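Local atomic coordinates of alanine racemase 1 (Caldanaerobacter subterraneus subsp. tengcongensis MB4, PDB entry 4Y2W), a protein that belongs to the alanine racemase family, joining a TIM-barrel domain to a C-terminal domain rich in beta strands, in an assembly of two chains. Residues T251-H256 with G332-I337; L257-A262 with K277-T282; R293-N298 with D353-I358. The protein carries 1 engineered substitution. All coordinates share one frame; numbering follows the deposited sequence.

Interaction 1 (T251-H256 with G332-I337); sequences TTRVVH and GDEVVI
Thr251-Arg253 and Glu334-Val336 run as neighbouring antiparallel strands, their short axes 4.4 Å apart at the closest approach and 145° between their N-to-C directions. Thr252 and Val335 make the hydrogen-bonded pair, Thr252 N giving to Val335 O at 2.7 Å and Val335 N returning to Thr252 O at 2.6 Å. Non-hydrogen-bonded pairs, Thr251 with Val336 and Arg253 with Glu334, flank it. Past the ends of the strands the backbones stay joined: Val254 N reaches Asp333 O at 3.0 Å, and Gly332 N bonds to Val254 O. Gly332 has a positive phi at which a CB would press on the preceding carbonyl, a conformation that suits glycine.

On the face carrying Arg253 and Glu334, the arginine turns back over its partner strand. Its CG sits beside the backbone N (chi1 -59°), and the chain bends at chi2. NH1 then donates to Gly332 O at 3.3 Å in a nearly straight bond (168°), with the oxygen in the guanidinium plane. Glu334 CB lies 3.8 Å above that plane, over its centre. The carboxylate is less directly engaged: Glu334 OE1 stands 4.2 Å from Arg253 NH2, well out of the guanidinium plane, not in the direction of any guanidinium N-H, and its salt bridge is to Arg249.

The other face is more apolar. Thr252 CG2 lies alongside Val335 CB, while Val254 CG2 meets Val335 CG2 at 3.8 Å, the two valines crossing at about a right angle. Leu301 and Leu303 also pack on Val335, and Thr252 OG1 is hydrogen-bonded to Thr9. The contact is thus two-sided: one face is mostly methyl packing round Val335, while on the other a backbone carbonyl holds the guanidinium edge and the glutamate probably adds a general electrostatic attraction.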
loop_
_atom_site.group_PDB
_atom_site.type_symbol
_atom_site.label_atom_id
_atom_site.label_comp_id
_atom_site.label_asym_id
_atom_site.label_seq_id
_atom_site.Cartn_x
_atom_site.Cartn_y
_atom_site.Cartn_z
ATOM N N THR A 251 11.730 1.935 9.512
ATOM C CA THR A 251 12.995 2.669 9.516
ATOM C C THR A 251 13.557 2.918 8.114
ATOM O O THR A 251 13.180 2.247 7.149
ATOM C CB THR A 251 14.057 1.916 10.341
ATOM O OG1 THR A 251 14.552 0.796 9.597
ATOM C CG2 THR A 251 13.466 1.429 11.666
ATOM N N THR A 252 14.458 3.894 8.023
ATOM C CA THR A 252 15.204 4.179 6.795
ATOM C C THR A 252 16.589 4.736 7.131
ATOM O O THR A 252 16.976 4.775 8.299
ATOM C CB THR A 252 14.447 5.158 5.881
ATOM O OG1 THR A 252 15.132 5.264 4.629
ATOM C CG2 THR A 252 14.333 6.538 6.512
ATOM N N ARG A 253 17.335 5.158 6.111
ATOM C CA ARG A 253 18.720 5.590 6.307
ATOM C C ARG A 253 19.011 6.950 5.688
ATOM O O ARG A 253 18.349 7.373 4.738
ATOM C CB ARG A 253 19.684 4.562 5.713
ATOM C CG ARG A 253 19.568 3.169 6.308
ATOM C CD ARG A 253 20.202 3.086 7.684
ATOM N NE ARG A 253 19.704 1.932 8.432
ATOM C CZ ARG A 253 20.309 1.375 9.482
ATOM N NH1 ARG A 253 21.468 1.846 9.947
ATOM N NH2 ARG A 253 19.749 0.326 10.069
ATOM N N VAL A 254 20.024 7.623 6.228
ATOM C CA VAL A 254 20.485 8.877 5.656
ATOM C C VAL A 254 21.252 8.541 4.381
ATOM O O VAL A 254 22.191 7.740 4.393
ATOM C CB VAL A 254 21.360 9.689 6.634
ATOM C CG1 VAL A 254 21.825 10.984 5.980
ATOM C CG2 VAL A 254 20.589 9.997 7.912
ATOM N N VAL A 255 20.816 9.149 3.285
ATOM C CA VAL A 255 21.318 8.850 1.950
ATOM C C VAL A 255 22.077 10.038 1.345
ATOM O O VAL A 255 22.874 9.860 0.424
ATOM C CB VAL A 255 20.132 8.375 1.059
ATOM C CG1 VAL A 255 20.105 9.028 -0.320
ATOM C CG2 VAL A 255 20.121 6.856 0.961
ATOM N N HIS A 256 21.844 11.238 1.864
ATOM C CA HIS A 256 22.536 12.424 1.376
ATOM C C HIS A 256 22.496 13.537 2.409
ATOM O O HIS A 256 21.462 13.768 3.025
ATOM C CB HIS A 256 21.898 12.903 0.074
ATOM C CG HIS A 256 22.513 14.150 -0.481
ATOM N ND1 HIS A 256 23.864 14.270 -0.726
ATOM C CD2 HIS A 256 21.956 15.327 -0.855
ATOM C CE1 HIS A 256 24.114 15.467 -1.225
ATOM N NE2 HIS A 256 22.973 16.128 -1.313
ATOM N N GLY A 332 24.112 6.808 6.290
ATOM C CA GLY A 332 23.780 5.478 6.788
ATOM C C GLY A 332 23.353 5.435 8.245
ATOM O O GLY A 332 23.211 4.352 8.818
ATOM N N ASP A 333 23.151 6.601 8.855
ATOM C CA ASP A 333 22.536 6.651 10.179
ATOM C C ASP A 333 21.068 6.265 10.051
ATOM O O ASP A 333 20.398 6.650 9.092
ATOM C CB ASP A 333 22.660 8.041 10.808
ATOM C CG ASP A 333 24.070 8.346 11.288
ATOM O OD1 ASP A 333 24.878 7.400 11.450
ATOM O OD2 ASP A 333 24.370 9.542 11.504
ATOM N N GLU A 334 20.582 5.493 11.016
ATOM C CA GLU A 334 19.199 5.032 11.018
ATOM C C GLU A 334 18.238 6.195 11.254
ATOM O O GLU A 334 18.503 7.067 12.088
ATOM C CB GLU A 334 19.013 3.974 12.105
ATOM C CG GLU A 334 17.612 3.394 12.207
ATOM C CD GLU A 334 17.499 2.361 13.307
ATOM O OE1 GLU A 334 16.928 1.278 13.054
ATOM O OE2 GLU A 334 17.990 2.630 14.422
ATOM N N VAL A 335 17.130 6.202 10.518
ATOM C CA VAL A 335 16.062 7.176 10.729
ATOM C C VAL A 335 14.755 6.424 10.958
ATOM O O VAL A 335 14.277 5.721 10.070
ATOM C CB VAL A 335 15.912 8.128 9.530
ATOM C CG1 VAL A 335 14.720 9.057 9.724
ATOM C CG2 VAL A 335 17.192 8.929 9.335
ATOM N N VAL A 336 14.187 6.570 12.151
ATOM C CA VAL A 336 12.975 5.844 12.526
ATOM C C VAL A 336 11.734 6.680 12.216
ATOM O O VAL A 336 11.636 7.840 12.605
ATOM C CB VAL A 336 13.000 5.437 14.018
ATOM C CG1 VAL A 336 11.698 4.756 14.426
ATOM C CG2 VAL A 336 14.182 4.519 14.285
ATOM N N ILE A 337 10.797 6.061 11.506
ATOM C CA ILE A 337 9.550 6.693 11.090
ATOM C C ILE A 337 8.417 6.309 12.035
ATOM O O ILE A 337 7.604 7.153 12.426
ATOM C CB ILE A 337 9.178 6.246 9.664
ATOM C CG1 ILE A 337 10.341 6.514 8.702
ATOM C CG2 ILE A 337 7.911 6.948 9.194
ATOM C CD1 ILE A 337 10.347 5.616 7.482
#

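Interaction 2 (L257-A262 with K277-T282); sequences LKDVPA and KSVIAT
Leu257-Val260 and Ser278-Thr282 are adjacent antiparallel strands of the mixed sheet in the C-terminal domain, with axes 4.8 Å apart and 151° between their directions. The ladder is regular. Lys258 N donates to Ile280 O at 3.0 Å and Ile280 N to Lys258 O, and the same reciprocal pattern recurs between Val260 and Ser278, where the bond from Val260 N to Ser278 O is almost straight (173°).

Leu257, Asp259, Val279 and Ala281 share one face. There Leu257 brings CD2 down to Ala281 CB, 3.6 Å away, and Val329 and Ile331 pack on the same leucine. Farther along, Asp259 and Val279 lie side by side, with Asp259 OD1 3.6 Å from Val279 CG2. Lys277 NZ remains 5.0 Å from Asp259 OD1, so the two charges are near each other without touching.

The face of Lys258, Val260 and Ile280 looks to the second subunit. Lys258 CG is placed between the backbone N and the carbonyl carbon (chi1 47°), and the chain, bent at chi3 and chi4, passes obliquely over Ile280 with NZ 3.9 Å from Ile280 CG2. The ammonium is hydrogen-bonded to Gly137 O of the second subunit. Val260 CG2 meets Ile280 CG1 at 4.1 Å, the side chains crossing at about a right angle, and Ile142 of the second subunit covers this valine. Thr282 OG1 bonds to Arg138 O of that subunit, a ligand-pocket residue. The arrangement belongs to the strand-rich C-terminal domain of alanine racemases, one face of its sheet packed on the partner subunit.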
loop_
_atom_site.group_PDB
_atom_site.type_symbol
_atom_site.label_atom_id
_atom_site.label_comp_id
_atom_site.label_asym_id
_atom_site.label_seq_id
_atom_site.Cartn_x
_atom_site.Cartn_y
_atom_site.Cartn_z
ATOM N N LEU A 257 23.629 14.217 2.588
ATOM C CA LEU A 257 23.724 15.387 3.465
ATOM C C LEU A 257 24.291 16.578 2.694
ATOM O O LEU A 257 25.356 16.472 2.084
ATOM C CB LEU A 257 24.635 15.083 4.655
ATOM C CG LEU A 257 24.191 13.961 5.596
ATOM C CD1 LEU A 257 25.370 13.444 6.407
ATOM C CD2 LEU A 257 23.073 14.440 6.511
ATOM N N LYS A 258 23.581 17.706 2.715
ATOM C CA LYS A 258 24.116 18.954 2.170
ATOM C C LYS A 258 23.996 20.110 3.157
ATOM O O LYS A 258 23.058 20.174 3.954
ATOM C CB LYS A 258 23.454 19.330 0.837
ATOM C CG LYS A 258 21.935 19.242 0.803
ATOM C CD LYS A 258 21.342 20.137 -0.284
ATOM C CE LYS A 258 20.193 19.474 -1.025
ATOM N NZ LYS A 258 19.220 18.800 -0.124
ATOM N N ASP A 259 24.978 21.004 3.092
ATOM C CA ASP A 259 24.973 22.255 3.835
ATOM C C ASP A 259 24.426 23.337 2.923
ATOM O O ASP A 259 24.916 23.503 1.806
ATOM C CB ASP A 259 26.392 22.625 4.254
ATOM C CG ASP A 259 26.937 21.722 5.341
ATOM O OD1 ASP A 259 26.677 22.003 6.529
ATOM O OD2 ASP A 259 27.628 20.736 5.015
ATOM N N VAL A 260 23.417 24.071 3.387
ATOM C CA VAL A 260 22.815 25.139 2.587
ATOM C C VAL A 260 22.680 26.417 3.406
ATOM O O VAL A 260 22.604 26.359 4.633
ATOM C CB VAL A 260 21.426 24.739 2.034
ATOM C CG1 VAL A 260 21.533 23.496 1.169
ATOM C CG2 VAL A 260 20.417 24.527 3.159
ATOM N N PRO A 261 22.635 27.577 2.729
ATOM C CA PRO A 261 22.442 28.850 3.421
ATOM C C PRO A 261 20.975 29.107 3.781
ATOM O O PRO A 261 20.121 28.247 3.564
ATOM C CB PRO A 261 22.925 29.871 2.388
ATOM C CG PRO A 261 22.560 29.249 1.083
ATOM C CD PRO A 261 22.761 27.767 1.270
ATOM N N ALA A 262 20.699 30.282 4.340
ATOM C CA ALA A 262 19.330 30.728 4.567
ATOM C C ALA A 262 18.719 31.144 3.236
ATOM O O ALA A 262 19.439 31.433 2.279
ATOM C CB ALA A 262 19.305 31.888 5.546
ATOM N N LYS A 277 21.271 28.955 8.353
ATOM C CA LYS A 277 22.209 27.942 7.888
ATOM C C LYS A 277 21.738 26.585 8.391
ATOM O O LYS A 277 21.447 26.430 9.580
ATOM C CB LYS A 277 23.632 28.209 8.395
ATOM C CG LYS A 277 24.644 28.495 7.298
ATOM C CD LYS A 277 26.018 27.937 7.645
ATOM C CE LYS A 277 26.909 27.844 6.414
ATOM N NZ LYS A 277 26.419 26.854 5.410
ATOM N N SER A 278 21.664 25.606 7.491
ATOM C CA SER A 278 21.068 24.321 7.823
ATOM C C SER A 278 21.817 23.159 7.195
ATOM O O SER A 278 22.489 23.320 6.174
ATOM C CB SER A 278 19.611 24.287 7.355
ATOM O OG SER A 278 18.877 25.398 7.841
ATOM N N VAL A 279 21.692 21.996 7.834
ATOM C CA VAL A 279 22.116 20.721 7.265
ATOM C C VAL A 279 20.864 19.919 6.913
ATOM O O VAL A 279 20.098 19.537 7.796
ATOM C CB VAL A 279 22.981 19.906 8.252
ATOM C CG1 VAL A 279 23.458 18.611 7.607
ATOM C CG2 VAL A 279 24.171 20.730 8.724
ATOM N N ILE A 280 20.662 19.674 5.622
ATOM C CA ILE A 280 19.504 18.923 5.135
ATOM C C ILE A 280 19.912 17.508 4.757
ATOM O O ILE A 280 20.854 17.306 3.989
ATOM C CB ILE A 280 18.881 19.596 3.893
ATOM C CG1 ILE A 280 18.567 21.068 4.181
ATOM C CG2 ILE A 280 17.632 18.850 3.437
ATOM C CD1 ILE A 280 17.720 21.295 5.416
ATOM N N ALA A 281 19.201 16.526 5.294
ATOM C CA ALA A 281 19.401 15.147 4.887
ATOM C C ALA A 281 18.247 14.709 3.991
ATOM O O ALA A 281 17.112 15.158 4.158
ATOM C CB ALA A 281 19.514 14.238 6.099
ATOM N N THR A 282 18.552 13.844 3.032
ATOM C CA THR A 282 17.539 13.233 2.187
ATOM C C THR A 282 17.450 11.756 2.567
ATOM O O THR A 282 18.474 11.103 2.802
ATOM C CB THR A 282 17.897 13.372 0.696
ATOM O OG1 THR A 282 18.262 14.727 0.413
ATOM C CG2 THR A 282 16.725 12.977 -0.176
#

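Interaction 3 (R293-N298 with D353-I358); sequences RRLSNN and DKIETI
Arg294 and Leu295, in a short 3-10 turn, pack against Ile355, where helix 348-354 gives way to loop. The close-fitting part centres on Ile355. The side chains of Arg294 and Ile355 cross at about a right angle, and NH1 donates to Ile355 O at 3.2 Å. The oxygen lies near the guanidinium plane, but the donor stands 45° out of the carbonyl plane. Ile355 CG2 sits over one face of the guanidinium, 3.9 Å above it and offset toward the rim. The same methyl meets Leu295 CD2 at 3.7 Å, so it is wedged between the two side chains, and Lys354 CG adds to the cover of Leu295.

Outward the contact slackens. Glu356 OE1 is at the guanidinium edge, 4.0 Å from Arg294 NH1, a long salt bridge; a second acid, Asp292, pairs with NH2. Exposed Lys354 bends at chi2 and chi3 and draws its aliphatic chain past Asn298, with CD 3.7 Å from Asn298 O. The second subunit comes close here, where its own Arg294 puts a like charge beside this one.

With Ile355 O at the helix end, the positive guanidinium is probably favoured by the helix dipole as well. Glu356, at positive phi with its N bonded to Asp353 O and Thr357 N to an earlier carbonyl, is the C-prime residue of the Schellman motif that ends this helix.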
loop_
_atom_site.group_PDB
_atom_site.type_symbol
_atom_site.label_atom_id
_atom_site.label_comp_id
_atom_site.label_asym_id
_atom_site.label_seq_id
_atom_site.Cartn_x
_atom_site.Cartn_y
_atom_site.Cartn_z
ATOM N N ARG A 293 1.648 11.698 2.379
ATOM C CA ARG A 293 2.080 12.988 1.861
ATOM C C ARG A 293 1.592 14.171 2.709
ATOM O O ARG A 293 2.190 15.250 2.671
ATOM C CB ARG A 293 1.612 13.135 0.412
ATOM C CG ARG A 293 2.177 14.335 -0.318
ATOM C CD ARG A 293 1.993 14.193 -1.819
ATOM N NE ARG A 293 2.035 15.489 -2.490
ATOM C CZ ARG A 293 1.015 16.341 -2.561
ATOM N NH1 ARG A 293 -0.159 16.054 -2.006
ATOM N NH2 ARG A 293 1.171 17.497 -3.192
ATOM N N ARG A 294 0.519 13.974 3.476
ATOM C CA ARG A 294 0.010 15.025 4.370
ATOM C C ARG A 294 0.970 15.359 5.521
ATOM O O ARG A 294 0.822 16.400 6.156
ATOM C CB ARG A 294 -1.392 14.682 4.905
ATOM C CG ARG A 294 -2.504 15.009 3.912
ATOM C CD ARG A 294 -3.888 14.628 4.415
ATOM N NE ARG A 294 -4.001 13.184 4.620
ATOM C CZ ARG A 294 -4.524 12.587 5.695
ATOM N NH1 ARG A 294 -5.048 13.290 6.705
ATOM N NH2 ARG A 294 -4.550 11.256 5.747
ATOM N N LEU A 295 1.954 14.493 5.769
ATOM C CA LEU A 295 3.015 14.778 6.739
ATOM C C LEU A 295 4.034 15.807 6.232
ATOM O O LEU A 295 4.935 16.195 6.973
ATOM C CB LEU A 295 3.743 13.491 7.133
ATOM C CG LEU A 295 2.895 12.360 7.722
ATOM C CD1 LEU A 295 3.792 11.194 8.099
ATOM C CD2 LEU A 295 2.095 12.822 8.928
ATOM N N SER A 296 3.902 16.231 4.976
ATOM C CA SER A 296 4.673 17.357 4.441
ATOM C C SER A 296 4.664 18.534 5.416
ATOM O O SER A 296 3.599 19.083 5.708
ATOM C CB SER A 296 4.072 17.812 3.108
ATOM O OG SER A 296 4.051 16.764 2.151
ATOM N N ASN A 297 5.840 18.899 5.931
ATOM C CA ASN A 297 5.988 20.019 6.874
ATOM C C ASN A 297 5.153 19.921 8.163
ATOM O O ASN A 297 4.776 20.952 8.728
ATOM C CB ASN A 297 5.685 21.359 6.179
ATOM C CG ASN A 297 6.761 21.768 5.199
ATOM O OD1 ASN A 297 7.906 22.006 5.585
ATOM N ND2 ASN A 297 6.397 21.876 3.925
ATOM N N ASN A 298 4.851 18.707 8.624
ATOM C CA ASN A 298 4.231 18.528 9.946
ATOM C C ASN A 298 4.344 17.101 10.458
ATOM O O ASN A 298 3.347 16.438 10.755
ATOM C CB ASN A 298 2.768 19.016 9.996
ATOM C CG ASN A 298 1.860 18.254 9.057
ATOM O OD1 ASN A 298 2.292 17.808 7.999
ATOM N ND2 ASN A 298 0.596 18.102 9.438
ATOM N N ASP A 353 -2.936 9.525 14.787
ATOM C CA ASP A 353 -3.589 10.741 15.269
ATOM C C ASP A 353 -3.318 11.913 14.332
ATOM O O ASP A 353 -4.249 12.594 13.907
ATOM C CB ASP A 353 -3.110 11.093 16.680
ATOM C CG ASP A 353 -3.478 10.041 17.707
ATOM O OD1 ASP A 353 -4.306 9.157 17.401
ATOM O OD2 ASP A 353 -2.934 10.093 18.830
ATOM N N LYS A 354 -2.047 12.123 14.000
ATOM C CA LYS A 354 -1.630 13.255 13.168
ATOM C C LYS A 354 -2.367 13.327 11.824
ATOM O O LYS A 354 -2.707 14.416 11.369
ATOM C CB LYS A 354 -0.109 13.217 12.941
ATOM C CG LYS A 354 0.462 14.388 12.139
ATOM C CD LYS A 354 0.422 15.712 12.895
ATOM C CE LYS A 354 1.475 15.789 13.991
ATOM N NZ LYS A 354 1.635 17.178 14.509
ATOM N N ILE A 355 -2.622 12.177 11.201
ATOM C CA ILE A 355 -3.375 12.147 9.934
ATOM C C ILE A 355 -4.838 11.705 10.103
ATOM O O ILE A 355 -5.473 11.273 9.142
ATOM C CB ILE A 355 -2.668 11.301 8.841
ATOM C CG1 ILE A 355 -2.254 9.923 9.369
ATOM C CG2 ILE A 355 -1.454 12.047 8.313
ATOM C CD1 ILE A 355 -2.023 8.894 8.281
ATOM N N GLU A 356 -5.367 11.845 11.321
ATOM C CA GLU A 356 -6.788 11.642 11.603
ATOM C C GLU A 356 -7.274 10.255 11.169
ATOM O O GLU A 356 -8.214 10.127 10.375
ATOM C CB GLU A 356 -7.634 12.724 10.922
ATOM C CG GLU A 356 -7.117 14.146 11.065
ATOM C CD GLU A 356 -7.863 15.101 10.154
ATOM O OE1 GLU A 356 -7.291 15.534 9.129
ATOM O OE2 GLU A 356 -9.039 15.396 10.450
ATOM N N THR A 357 -6.618 9.223 11.686
ATOM C CA THR A 357 -7.022 7.849 11.421
ATOM C C THR A 357 -6.670 6.971 12.623
ATOM O O THR A 357 -6.442 7.479 13.721
ATOM C CB THR A 357 -6.386 7.317 10.116
ATOM O OG1 THR A 357 -6.939 6.036 9.796
ATOM C CG2 THR A 357 -4.868 7.197 10.244
ATOM N N ILE A 358 -6.637 5.659 12.411
ATOM C CA ILE A 358 -6.358 4.698 13.476
ATOM C C ILE A 358 -5.167 3.826 13.084
ATOM O O ILE A 358 -4.889 3.674 11.894
ATOM C CB ILE A 358 -7.590 3.816 13.786
ATOM C CG1 ILE A 358 -8.210 3.256 12.497
ATOM C CG2 ILE A 358 -8.623 4.618 14.561
ATOM C CD1 ILE A 358 -9.310 2.244 12.731
#

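Interactions 1 and 2 share strand 248-260, paired first with 334-336 and farther along with 278-283, so both belong to one mixed sheet of the C-terminal domain. Their centres are 16 Å apart, and they meet at a classic beta bulge where Val255 and His256 both face Thr282. Along the chain, interaction 2 falls wholly between the two segments of interaction 1, whereas the segments of interactions 1 and 3 alternate. Interaction 3, made by loops and a helix end, is centred 20 Å from interaction 1 and 24 Å from interaction 2. Each of the three sites touches the second subunit, so all three lie beside the subunit interface.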